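Local coordinates for protein formimidoylglutamase (Bacillus subtilis, PDB 3M1R) that catalyses the manganese-dependent hydrolysis of N-formimidoyl-L-glutamate to L-glutamate and formamide, a step in histidine degradation, at residues 106-109 with 110-114; 30-33 with 34-37; 97-100 with 101-104; 10-13 with 14-17. All blocks are in the same frame, centred on the assembly; numbering follows the deposited sequence.

Interaction 1. Residues 106-109 with 110-114; sequences HIFQ and TMHAL
The Phe108 ring carries CB of His112 over one face, one helical turn further along helix 100-117. The imidazole of His112 stands beyond it at a slant, its plane at 47° to the phenyl ring and the ring centres 5.7 Å apart, with Phe108 CZ 4.2 Å from His112 ND1. CG of both residues is anti to the backbone N, which swings the two rings out along the same flank. There Lys138 makes a cation-pi contact with Phe108. Ile107 and the selenomethionine Met111 pack against the same helix 133-141, and Phe9 of a second subunit stacks on the His106 ring, so that the helix is held between a neighbouring helix of its own chain and another subunit.

The backbone carries regular i to i+4 bonds, such as Ala113 N to Gln109 O at 2.9 Å. His106 O accepts twice from Thr110: from N at 3.0 Å and from OG1 at 2.9 Å, the two donors arriving from opposite faces of the carbonyl plane. With OG1 beside its own backbone N (chi1 -63°), the buried threonine hydroxyl gives its proton to a backbone carbonyl, and that proton is thus used within the helix.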
loop_
_atom_site.group_PDB
_atom_site.type_symbol
_atom_site.label_atom_id
_atom_site.label_comp_id
_atom_site.label_asym_id
_atom_site.label_seq_id
_atom_site.Cartn_x
_atom_site.Cartn_y
_atom_site.Cartn_z
ATOM N N HIS D 106 19.147 11.918 28.438
ATOM C CA HIS D 106 18.806 13.135 27.716
ATOM C C HIS D 106 17.418 13.598 28.146
ATOM O O HIS D 106 17.211 14.765 28.495
ATOM C CB HIS D 106 18.806 12.893 26.218
ATOM C CG HIS D 106 20.160 12.654 25.643
ATOM N ND1 HIS D 106 21.316 12.737 26.395
ATOM C CD2 HIS D 106 20.553 12.343 24.388
ATOM C CE1 HIS D 106 22.353 12.480 25.632
ATOM N NE2 HIS D 106 21.926 12.238 24.402
ATOM N N ILE D 107 16.472 12.662 28.134
ATOM C CA ILE D 107 15.085 12.974 28.447
ATOM C C ILE D 107 14.930 13.482 29.867
ATOM O O ILE D 107 14.318 14.524 30.093
ATOM C CB ILE D 107 14.171 11.756 28.238
ATOM C CG1 ILE D 107 14.297 11.252 26.787
ATOM C CG2 ILE D 107 12.738 12.111 28.603
ATOM C CD1 ILE D 107 13.571 9.940 26.493
ATOM N N PHE D 108 15.492 12.757 30.831
ATOM C CA PHE D 108 15.347 13.168 32.210
ATOM C C PHE D 108 15.986 14.525 32.471
ATOM O O PHE D 108 15.426 15.343 33.187
ATOM C CB PHE D 108 15.914 12.144 33.187
ATOM C CG PHE D 108 15.911 12.634 34.606
ATOM C CD1 PHE D 108 17.097 12.877 35.278
ATOM C CD2 PHE D 108 14.717 12.909 35.246
ATOM C CE1 PHE D 108 17.095 13.350 36.581
ATOM C CE2 PHE D 108 14.701 13.387 36.549
ATOM C CZ PHE D 108 15.892 13.611 37.221
ATOM N N GLN D 109 17.156 14.765 31.893
ATOM C CA GLN D 109 17.911 15.987 32.194
ATOM C C GLN D 109 17.262 17.213 31.602
ATOM O O GLN D 109 17.231 18.271 32.233
ATOM C CB GLN D 109 19.320 15.906 31.627
ATOM C CG GLN D 109 20.336 15.254 32.514
ATOM C CD GLN D 109 21.703 15.282 31.871
ATOM O OE1 GLN D 109 22.241 14.243 31.482
ATOM N NE2 GLN D 109 22.264 16.480 31.728
ATOM N N THR D 110 16.777 17.071 30.369
ATOM C CA THR D 110 16.195 18.184 29.652
ATOM C C THR D 110 14.907 18.555 30.344
ATOM O O THR D 110 14.661 19.724 30.657
ATOM C CB THR D 110 15.919 17.814 28.192
ATOM O OG1 THR D 110 17.160 17.522 27.539
ATOM C CG2 THR D 110 15.226 18.954 27.469
HETATM N N MSE D 111 14.105 17.535 30.605
HETATM C CA MSE D 111 12.825 17.682 31.263
HETATM C C MSE D 111 13.015 18.341 32.635
HETATM O O MSE D 111 12.277 19.251 33.016
HETATM C CB MSE D 111 12.199 16.297 31.417
HETATM C CG MSE D 111 10.701 16.237 31.222
HETATM SE SE MSE D 111 10.142 16.518 29.383
HETATM C CE MSE D 111 8.280 16.940 29.744
ATOM N N HIS D 112 14.016 17.877 33.374
ATOM C CA HIS D 112 14.277 18.421 34.692
ATOM C C HIS D 112 14.689 19.886 34.606
ATOM O O HIS D 112 14.104 20.735 35.268
ATOM C CB HIS D 112 15.349 17.617 35.432
ATOM C CG HIS D 112 15.638 18.131 36.812
ATOM N ND1 HIS D 112 14.986 17.660 37.932
ATOM C CD2 HIS D 112 16.511 19.068 37.250
ATOM C CE1 HIS D 112 15.447 18.284 39.003
ATOM N NE2 HIS D 112 16.372 19.145 38.617
ATOM N N ALA D 113 15.692 20.182 33.788
ATOM C CA ALA D 113 16.140 21.559 33.625
ATOM C C ALA D 113 14.971 22.456 33.212
ATOM O O ALA D 113 14.764 23.523 33.789
ATOM C CB ALA D 113 17.269 21.640 32.603
ATOM N N LEU D 114 14.204 22.001 32.223
ATOM C CA LEU D 114 13.075 22.756 31.679
ATOM C C LEU D 114 12.002 23.074 32.725
ATOM O O LEU D 114 11.577 24.218 32.845
ATOM C CB LEU D 114 12.447 21.991 30.514
ATOM C CG LEU D 114 12.537 22.546 29.092
ATOM C CD1 LEU D 114 13.609 23.599 28.946
ATOM C CD2 LEU D 114 12.736 21.411 28.076
#

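Interaction 2. Residues 30-33 with 34-37; sequences ATWD and GQDI
Trp32 NE1 donates to the backbone O of Gln35 over 2.7 Å, with an N-H...O angle of 148°. This bond folds the chain back beneath the indole just after strand 29-31, which is outermost within its own chain in the parallel sheet of the arginase fold, on the way to strand 39-45. The acceptor lies at the ring edge, close to the indole plane, whereas the donor is tilted 22° from the plane of the Gln35 carbonyl. A weak bond of 3.3 Å runs from Gly34 N to Asp33 OD2.

Packing takes over on the two faces of the indole. Gly34 CA sits over one face in a CH-pi contact, 4.3 Å from the centroid of the six-membered ring. Ile37 covers the opposite face with its CG1-CD1 branch, offset toward the rim and crossing the tryptophan side chain at about a right angle. Having CG anti to the backbone N (chi1 -173°) carries the Trp32 ring forward over the loop, between these two residues. Further out, Tyr88 meets the indole edge-to-face, and Leu10 of a second subunit packs on it. Asp36 turns instead to His118, to which its OD1 is hydrogen-bonded. The closest apolar approach between Trp32 and Ile37 runs from CZ2 to CD1, at 3.6 Å.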
loop_
_atom_site.group_PDB
_atom_site.type_symbol
_atom_site.label_atom_id
_atom_site.label_comp_id
_atom_site.label_asym_id
_atom_site.label_seq_id
_atom_site.Cartn_x
_atom_site.Cartn_y
_atom_site.Cartn_z
ATOM N N ALA D 30 4.378 28.613 17.831
ATOM C CA ALA D 30 5.637 29.240 17.466
ATOM C C ALA D 30 6.826 28.407 17.936
ATOM O O ALA D 30 6.816 27.841 19.027
ATOM C CB ALA D 30 5.718 30.623 18.053
ATOM N N THR D 31 7.852 28.335 17.102
ATOM C CA THR D 31 9.106 27.777 17.538
ATOM C C THR D 31 9.527 28.518 18.805
ATOM O O THR D 31 9.396 29.726 18.899
ATOM C CB THR D 31 10.173 27.937 16.462
ATOM O OG1 THR D 31 9.691 27.371 15.241
ATOM C CG2 THR D 31 11.442 27.219 16.871
ATOM N N TRP D 32 10.009 27.785 19.792
ATOM C CA TRP D 32 10.399 28.396 21.042
ATOM C C TRP D 32 11.771 28.979 20.877
ATOM O O TRP D 32 12.689 28.283 20.465
ATOM C CB TRP D 32 10.452 27.353 22.150
ATOM C CG TRP D 32 10.692 27.930 23.499
ATOM C CD1 TRP D 32 10.024 28.972 24.069
ATOM C CD2 TRP D 32 11.642 27.478 24.474
ATOM N NE1 TRP D 32 10.509 29.208 25.331
ATOM C CE2 TRP D 32 11.499 28.302 25.607
ATOM C CE3 TRP D 32 12.593 26.457 24.501
ATOM C CZ2 TRP D 32 12.277 28.142 26.750
ATOM C CZ3 TRP D 32 13.364 26.301 25.637
ATOM C CH2 TRP D 32 13.203 27.139 26.743
ATOM N N ASP D 33 11.900 30.266 21.153
ATOM C CA ASP D 33 13.195 30.830 21.478
ATOM C C ASP D 33 13.199 30.829 23.005
ATOM O O ASP D 33 12.201 30.455 23.611
ATOM C CB ASP D 33 13.335 32.234 20.908
ATOM C CG ASP D 33 14.685 32.467 20.273
ATOM O OD1 ASP D 33 14.788 32.330 19.036
ATOM O OD2 ASP D 33 15.642 32.784 21.009
ATOM N N GLY D 34 14.290 31.232 23.639
ATOM C CA GLY D 34 14.422 31.041 25.076
ATOM C C GLY D 34 13.333 31.583 25.994
ATOM O O GLY D 34 13.334 31.290 27.192
ATOM N N GLN D 35 12.400 32.359 25.446
ATOM C CA GLN D 35 11.454 33.137 26.260
ATOM C C GLN D 35 10.666 32.343 27.310
ATOM O O GLN D 35 10.590 31.116 27.252
ATOM C CB GLN D 35 10.511 33.961 25.373
ATOM C CG GLN D 35 9.696 33.155 24.392
ATOM C CD GLN D 35 10.222 33.243 22.970
ATOM O OE1 GLN D 35 11.225 32.627 22.631
ATOM N NE2 GLN D 35 9.534 34.000 22.130
ATOM N N ASP D 36 10.078 33.063 28.261
ATOM C CA ASP D 36 9.430 32.456 29.426
ATOM C C ASP D 36 8.167 31.665 29.105
ATOM O O ASP D 36 7.220 32.188 28.517
ATOM C CB ASP D 36 9.115 33.517 30.478
ATOM C CG ASP D 36 9.756 33.209 31.815
ATOM O OD1 ASP D 36 9.731 32.025 32.231
ATOM O OD2 ASP D 36 10.291 34.147 32.447
ATOM N N ILE D 37 8.157 30.404 29.520
ATOM C CA ILE D 37 7.049 29.511 29.217
ATOM C C ILE D 37 5.967 29.604 30.273
ATOM O O ILE D 37 6.190 29.315 31.443
ATOM C CB ILE D 37 7.509 28.054 29.106
ATOM C CG1 ILE D 37 8.765 27.962 28.243
ATOM C CG2 ILE D 37 6.401 27.188 28.531
ATOM C CD1 ILE D 37 9.469 26.640 28.362
#

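Interaction 3. Residues 97-100 with 101-104; sequences VTDI and VKSH
Asp99 is the N-cap of helix 100-117, and its side chain folds over the first turn to receive amide protons of Val101 and Lys102. With CG anti to the backbone N (chi1 -171°), the carboxylate lies across the start of the helix and OD1 serves both donors. The bond from Lys102 N is 3.2 Å long and reasonably straight at 158°, although it meets OD1 from above the carboxylate plane. The one from Val101 N is shorter, 2.8 Å, but weak because it is sharply bent. Main-chain bonds of the first turns follow, from Ser103 N to Asp99 O and from His104 N to Ile100 O. The hydroxyl of Ser103 takes another direction, hydrogen-bonding to the amide of His96 and tying the preceding loop to the helix.

Charge adds a looser link. The lysine chain bends at chi3 and chi4 and crosses the aspartate at about a right angle, leaving Lys102 NZ 3.8 Å from Asp99 OD2, a long salt bridge. The negative carboxylate at the amino end probably also interacts favourably with the helix dipole.

Of the packing contacts, Ile100 CG2 meets Val101 CG2 at 4.1 Å, and Ile100 and His104, both buried, run side by side, pointing the same way. His104 O is in turn bonded to Ser135 OG, and Ile100 packs on Thr98 of a third subunit, placing this helix start at an interface. CD1 of Ile100 butts against the edge of the imidazole, in its plane, 3.1 Å from His104 CD2.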
loop_
_atom_site.group_PDB
_atom_site.type_symbol
_atom_site.label_atom_id
_atom_site.label_comp_id
_atom_site.label_asym_id
_atom_site.label_seq_id
_atom_site.Cartn_x
_atom_site.Cartn_y
_atom_site.Cartn_z
ATOM N N VAL D 97 21.401 7.889 18.516
ATOM C CA VAL D 97 21.184 6.881 17.482
ATOM C C VAL D 97 21.360 5.470 18.054
ATOM O O VAL D 97 20.564 4.575 17.774
ATOM C CB VAL D 97 22.156 7.052 16.291
ATOM C CG1 VAL D 97 21.841 6.018 15.201
ATOM C CG2 VAL D 97 22.096 8.473 15.737
ATOM N N THR D 98 22.383 5.316 18.895
ATOM C CA THR D 98 22.871 4.023 19.371
ATOM C C THR D 98 22.397 3.594 20.770
ATOM O O THR D 98 21.715 2.575 20.914
ATOM C CB THR D 98 24.422 4.018 19.360
ATOM O OG1 THR D 98 24.891 3.844 18.015
ATOM C CG2 THR D 98 24.985 2.915 20.265
ATOM N N ASP D 99 22.773 4.371 21.788
ATOM C CA ASP D 99 22.620 3.983 23.194
ATOM C C ASP D 99 21.310 4.454 23.839
ATOM O O ASP D 99 21.119 5.644 24.087
ATOM C CB ASP D 99 23.811 4.506 24.004
ATOM C CG ASP D 99 23.836 3.973 25.423
ATOM O OD1 ASP D 99 22.754 3.642 25.956
ATOM O OD2 ASP D 99 24.942 3.885 26.006
ATOM N N ILE D 100 20.428 3.503 24.134
ATOM C CA ILE D 100 19.104 3.802 24.666
ATOM C C ILE D 100 19.172 4.431 26.060
ATOM O O ILE D 100 18.404 5.336 26.378
ATOM C CB ILE D 100 18.223 2.533 24.707
ATOM C CG1 ILE D 100 16.750 2.893 24.637
ATOM C CG2 ILE D 100 18.461 1.760 25.976
ATOM C CD1 ILE D 100 16.076 2.879 25.988
ATOM N N VAL D 101 20.100 3.955 26.881
ATOM C CA VAL D 101 20.260 4.465 28.236
ATOM C C VAL D 101 20.676 5.929 28.192
ATOM O O VAL D 101 20.253 6.741 29.018
ATOM C CB VAL D 101 21.311 3.665 29.019
ATOM C CG1 VAL D 101 21.618 4.352 30.349
ATOM C CG2 VAL D 101 20.851 2.215 29.215
ATOM N N LYS D 102 21.508 6.264 27.219
ATOM C CA LYS D 102 21.938 7.636 27.042
ATOM C C LYS D 102 20.721 8.484 26.691
ATOM O O LYS D 102 20.532 9.579 27.225
ATOM C CB LYS D 102 22.970 7.704 25.924
ATOM C CG LYS D 102 23.988 8.795 26.080
ATOM C CD LYS D 102 25.108 8.644 25.059
ATOM C CE LYS D 102 25.821 7.305 25.194
ATOM N NZ LYS D 102 26.639 7.209 26.442
ATOM N N SER D 103 19.895 7.961 25.785
ATOM C CA SER D 103 18.678 8.640 25.353
ATOM C C SER D 103 17.767 8.992 26.529
ATOM O O SER D 103 17.228 10.108 26.613
ATOM C CB SER D 103 17.923 7.778 24.348
ATOM O OG SER D 103 18.514 7.859 23.066
ATOM N N HIS D 104 17.596 8.036 27.435
ATOM C CA HIS D 104 16.787 8.259 28.622
ATOM C C HIS D 104 17.336 9.369 29.503
ATOM O O HIS D 104 16.565 10.181 30.025
ATOM C CB HIS D 104 16.603 6.969 29.414
ATOM C CG HIS D 104 15.471 6.131 28.919
ATOM N ND1 HIS D 104 14.163 6.350 29.297
ATOM C CD2 HIS D 104 15.446 5.087 28.057
ATOM C CE1 HIS D 104 13.384 5.473 28.690
ATOM N NE2 HIS D 104 14.138 4.694 27.936
#

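Interaction 4. Residues 10-13 with 14-17; sequences LREA and GSSF
Ser15 and Glu12 close the compact part of this contact, a type II beta turn in which both the amide and the hydroxyl of Ser15 donate to Glu12 O. The hydroxyl bond is the shorter, 2.7 Å from OG against 3.2 Å from N, and both donors approach from the same face of the carbonyl plane. OG is beside its own backbone N (chi1 -63°), which lets one residue supply the pair. Gly14 takes the positive phi (92°) that the third position of such a turn demands.

Arg11 reaches alongside the turn toward Ser15 and Ser16. Its guanidinium carries Ser15 CB over one face, 3.3 Å from NH2, and uses its edge to give a short bond of 2.5 Å from NH2 to Ser16 O. The acceptor lies in the guanidinium plane, but NH2 comes from above the plane of that carbonyl. By contrast, the Glu12 carboxylate extends away on the exposed side, with only CG approaching Ser15 OG, at 3.7 Å.

A second subunit receives this N-terminal arm: Leu10 and Arg11 pair with one of its strands in an antiparallel sheet, and its Asp94 forms a salt bridge with Arg11 NH1. One guanidinium therefore joins the chain just after the turn to a carboxylate across the interface, which probably helps to hold its charge in place.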
loop_
_atom_site.group_PDB
_atom_site.type_symbol
_atom_site.label_atom_id
_atom_site.label_comp_id
_atom_site.label_asym_id
_atom_site.label_seq_id
_atom_site.Cartn_x
_atom_site.Cartn_y
_atom_site.Cartn_z
ATOM N N LEU D 10 4.704 35.292 -4.495
ATOM C CA LEU D 10 5.801 34.437 -4.065
ATOM C C LEU D 10 5.662 34.217 -2.575
ATOM O O LEU D 10 5.592 35.173 -1.795
ATOM C CB LEU D 10 7.156 35.070 -4.404
ATOM C CG LEU D 10 8.456 34.289 -4.202
ATOM C CD1 LEU D 10 8.807 34.133 -2.717
ATOM C CD2 LEU D 10 8.385 32.916 -4.910
ATOM N N ARG D 11 5.602 32.949 -2.187
ATOM C CA ARG D 11 5.353 32.569 -0.805
ATOM C C ARG D 11 6.459 31.638 -0.343
ATOM O O ARG D 11 7.201 31.111 -1.163
ATOM C CB ARG D 11 4.001 31.861 -0.699
ATOM C CG ARG D 11 2.824 32.650 -1.287
ATOM C CD ARG D 11 1.616 31.750 -1.511
ATOM N NE ARG D 11 1.066 31.221 -0.267
ATOM C CZ ARG D 11 0.209 30.208 -0.201
ATOM N NH1 ARG D 11 -0.201 29.598 -1.309
ATOM N NH2 ARG D 11 -0.236 29.799 0.979
ATOM N N GLU D 12 6.576 31.415 0.960
ATOM C CA GLU D 12 7.632 30.539 1.423
ATOM C C GLU D 12 7.303 29.070 1.095
ATOM O O GLU D 12 6.134 28.696 0.943
ATOM C CB GLU D 12 7.936 30.754 2.905
ATOM C CG GLU D 12 7.023 30.022 3.850
ATOM C CD GLU D 12 7.664 29.826 5.207
ATOM O OE1 GLU D 12 7.107 29.053 6.018
ATOM O OE2 GLU D 12 8.733 30.437 5.451
ATOM N N ALA D 13 8.342 28.251 0.972
ATOM C CA ALA D 13 8.181 26.899 0.468
ATOM C C ALA D 13 7.312 26.078 1.406
ATOM O O ALA D 13 7.498 26.110 2.625
ATOM C CB ALA D 13 9.537 26.237 0.280
ATOM N N GLY D 14 6.358 25.353 0.833
ATOM C CA GLY D 14 5.512 24.469 1.613
ATOM C C GLY D 14 4.219 25.121 2.090
ATOM O O GLY D 14 3.409 24.490 2.770
ATOM N N SER D 15 4.014 26.381 1.739
ATOM C CA SER D 15 2.784 27.062 2.150
ATOM C C SER D 15 1.547 26.291 1.691
ATOM O O SER D 15 1.564 25.612 0.660
ATOM C CB SER D 15 2.744 28.498 1.626
ATOM O OG SER D 15 3.806 29.249 2.177
ATOM N N SER D 16 0.481 26.375 2.480
ATOM C CA SER D 16 -0.782 25.751 2.112
ATOM C C SER D 16 -1.869 26.807 1.925
ATOM O O SER D 16 -1.626 28.015 2.083
ATOM C CB SER D 16 -1.207 24.713 3.156
ATOM O OG SER D 16 -1.329 25.294 4.443
ATOM N N PHE D 17 -3.064 26.350 1.578
ATOM C CA PHE D 17 -4.184 27.258 1.394
ATOM C C PHE D 17 -4.361 28.126 2.631
ATOM O O PHE D 17 -4.510 27.626 3.744
ATOM C CB PHE D 17 -5.477 26.497 1.102
ATOM C CG PHE D 17 -6.682 27.389 0.978
ATOM C CD1 PHE D 17 -6.749 28.351 -0.026
ATOM C CD2 PHE D 17 -7.749 27.271 1.864
ATOM C CE1 PHE D 17 -7.855 29.177 -0.143
ATOM C CE2 PHE D 17 -8.867 28.096 1.744
ATOM C CZ PHE D 17 -8.913 29.049 0.742
#

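Interactions 3 and 1 adjoin on helix 100-117, the first at its capped start and the second along its middle, with centres 14 Å apart. Interaction 2 lies in the loop after strand 29-31 and reaches interaction 1 by packing of Trp32 CH2 on Leu114 CD1, 4.2 Å apart. Interaction 4 is remote, its centre 35 Å from that of interaction 1, yet both touch the second subunit. Nearest to the metal site is interaction 3: the His104 side chain is about 13 Å from a bound calcium ion and about 9 Å from the side chain of the metal ligand Asn130. In interaction 1, Ile107 comes within about 11 Å of Asn130, side chain to side chain.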